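Probable oxidoreductase (Pseudomonas aeruginosa, PDB 4B7C) is probably an NADP-dependent oxidoreductase of the medium-chain dehydrogenase/reductase family, whose substrate is not established. Local coordinates at residues A53-M58 and S251-K256. Numbering follows the deposited sequence.
Sequences AMRGWM and SQYNNK
R55, on the short helix 53-58 of the GroES-like N-terminal domain, meets Y253 in a type I turn, Q252 to N255, that follows strand 242-246 of the Rossmann-fold domain; their CA atoms lie 6.0 Å apart. The contact thus bridges the two domains of a medium-chain dehydrogenase/reductase, between which the cofactor cleft lies in this family. Y253 points its side chain at the helix, and its ring meets the helix obliquely, touching R55, G56 and A53. At the near end Y253 CB packs on R55 CB at 3.7 Å; further out, Y253 CD1 sits 3.7 Å from the backbone N of G56, and Y253 OH ends 3.6 Å from A53 CA. With no side chain at G56, Y253 CE1 meets the N and CA of that residue directly.

The R55 and Y253 side chains run antiparallel past one another, their flat groups inclined by 26°. A chi1 of -156° sets R55 CG anti to the backbone N, where it touches Y253 CB, and Y253 O stands over the centre of the guanidinium. N254 reaches the same group at its edge: R55 NE gives N254 OD1 a weak, bent hydrogen bond of 2.9 Å. The rest of the guanidinium is held within the N-terminal domain, NH1 by N59 OD1 and NH2 by G19 O, which probably helps hold the group in place. Near the hydroxyl end of the ring, a water donates to A53 O at 2.7 Å and makes a weak, 3.4 Å link to Y253 OH.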
loop_
_atom_site.group_PDB
_atom_site.type_symbol
_atom_site.label_atom_id
_atom_site.label_comp_id
_atom_site.label_asym_id
_atom_site.label_seq_id
_atom_site.Cartn_x
_atom_site.Cartn_y
_atom_site.Cartn_z
ATOM N N ALA B 53 5.137 20.472 4.032
ATOM C CA ALA B 53 4.936 20.255 2.590
ATOM C C ALA B 53 5.626 21.318 1.741
ATOM O O ALA B 53 5.922 21.084 0.564
ATOM C CB ALA B 53 3.453 20.177 2.248
ATOM N N MET B 54 5.897 22.474 2.340
ATOM C CA MET B 54 6.618 23.559 1.644
ATOM C C MET B 54 7.990 23.127 1.117
ATOM O O MET B 54 8.471 23.608 0.084
ATOM C CB MET B 54 6.816 24.760 2.566
ATOM C CG MET B 54 5.589 25.633 2.689
ATOM S SD MET B 54 5.752 26.920 3.902
ATOM C CE MET B 54 4.780 28.274 3.227
ATOM N N ARG B 55 8.610 22.201 1.832
ATOM C CA ARG B 55 9.903 21.652 1.409
ATOM C C ARG B 55 9.783 20.908 0.055
ATOM O O ARG B 55 10.595 21.095 -0.878
ATOM C CB ARG B 55 10.473 20.783 2.541
ATOM C CG ARG B 55 11.997 20.618 2.514
ATOM C CD ARG B 55 12.840 21.784 2.147
ATOM N NE ARG B 55 14.134 21.345 1.631
ATOM C CZ ARG B 55 14.426 21.008 0.374
ATOM N NH1 ARG B 55 13.517 21.049 -0.593
ATOM N NH2 ARG B 55 15.669 20.622 0.086
ATOM N N GLY B 56 8.719 20.125 -0.085
ATOM C CA GLY B 56 8.442 19.438 -1.341
ATOM C C GLY B 56 8.140 20.404 -2.469
ATOM O O GLY B 56 8.532 20.179 -3.620
ATOM N N TRP B 57 7.417 21.475 -2.155
ATOM C CA TRP B 57 7.019 22.467 -3.175
ATOM C C TRP B 57 8.200 23.183 -3.748
ATOM O O TRP B 57 8.129 23.718 -4.864
ATOM C CB TRP B 57 6.058 23.506 -2.606
ATOM C CG TRP B 57 4.821 22.936 -1.986
ATOM C CD1 TRP B 57 4.249 21.692 -2.217
ATOM C CD2 TRP B 57 3.918 23.598 -1.035
ATOM N NE1 TRP B 57 3.120 21.533 -1.468
ATOM C CE2 TRP B 57 2.862 22.637 -0.740
ATOM C CE3 TRP B 57 3.895 24.832 -0.412
ATOM C CZ2 TRP B 57 1.834 22.922 0.150
ATOM C CZ3 TRP B 57 2.859 25.116 0.483
ATOM C CH2 TRP B 57 1.856 24.183 0.764
ATOM N N MET B 58 9.280 23.226 -2.973
ATOM C CA MET B 58 10.518 23.865 -3.415
ATOM C C MET B 58 11.383 22.972 -4.313
ATOM O O MET B 58 12.213 23.469 -5.081
ATOM C CB MET B 58 11.346 24.303 -2.202
ATOM C CG MET B 58 10.802 25.547 -1.522
ATOM S SD MET B 58 11.824 26.055 -0.100
ATOM C CE MET B 58 11.194 24.994 1.190
ATOM N N SER B 251 10.249 13.162 7.621
ATOM C CA SER B 251 11.595 12.651 7.900
ATOM C C SER B 251 12.427 12.497 6.626
ATOM O O SER B 251 13.627 12.232 6.698
ATOM C CB SER B 251 11.502 11.322 8.651
ATOM O OG SER B 251 10.963 10.314 7.820
ATOM N N GLN B 252 11.766 12.644 5.477
ATOM C CA GLN B 252 12.349 12.601 4.141
ATOM C C GLN B 252 12.546 13.970 3.489
ATOM O O GLN B 252 13.246 14.048 2.485
ATOM C CB GLN B 252 11.428 11.739 3.255
ATOM C CG GLN B 252 11.179 10.371 3.871
ATOM C CD GLN B 252 12.462 9.590 4.129
ATOM O OE1 GLN B 252 13.367 9.568 3.296
ATOM N NE2 GLN B 252 12.549 8.962 5.298
ATOM N N TYR B 253 11.959 15.042 4.031
ATOM C CA TYR B 253 11.865 16.301 3.237
ATOM C C TYR B 253 13.248 16.947 2.989
ATOM O O TYR B 253 13.600 17.302 1.845
ATOM C CB TYR B 253 10.880 17.349 3.824
ATOM C CG TYR B 253 9.408 17.180 3.421
ATOM C CD1 TYR B 253 9.021 17.181 2.084
ATOM C CD2 TYR B 253 8.404 17.033 4.382
ATOM C CE1 TYR B 253 7.692 17.015 1.716
ATOM C CE2 TYR B 253 7.073 16.862 4.024
ATOM C CZ TYR B 253 6.722 16.855 2.691
ATOM O OH TYR B 253 5.402 16.673 2.340
ATOM N N ASN B 254 14.029 17.082 4.058
ATOM C CA ASN B 254 15.349 17.715 3.986
ATOM C C ASN B 254 16.480 16.700 3.869
ATOM O O ASN B 254 17.653 17.036 4.070
ATOM C CB ASN B 254 15.577 18.591 5.219
ATOM C CG ASN B 254 14.667 19.798 5.245
ATOM O OD1 ASN B 254 14.787 20.700 4.414
ATOM N ND2 ASN B 254 13.753 19.824 6.203
ATOM N N ASN B 255 16.131 15.464 3.525
ATOM C CA ASN B 255 17.124 14.391 3.465
ATOM C C ASN B 255 17.841 14.441 2.124
ATOM O O ASN B 255 17.208 14.637 1.081
ATOM C CB ASN B 255 16.500 13.009 3.706
ATOM C CG ASN B 255 17.436 12.066 4.424
ATOM O OD1 ASN B 255 17.052 11.446 5.409
ATOM N ND2 ASN B 255 18.670 11.953 3.938
ATOM N N LYS B 256 19.161 14.284 2.164
ATOM C CA LYS B 256 19.977 14.340 0.959
ATOM C C LYS B 256 19.702 13.189 -0.012
ATOM O O LYS B 256 20.156 12.062 0.188
ATOM C CB LYS B 256 21.468 14.371 1.318
ATOM C CG LYS B 256 21.936 15.657 1.987
ATOM C CD LYS B 256 21.698 16.878 1.106
ATOM C CE LYS B 256 22.769 17.942 1.301
ATOM N NZ LYS B 256 23.986 17.658 0.492
HETATM O O HOH W 1 5.355 18.652 -0.484
#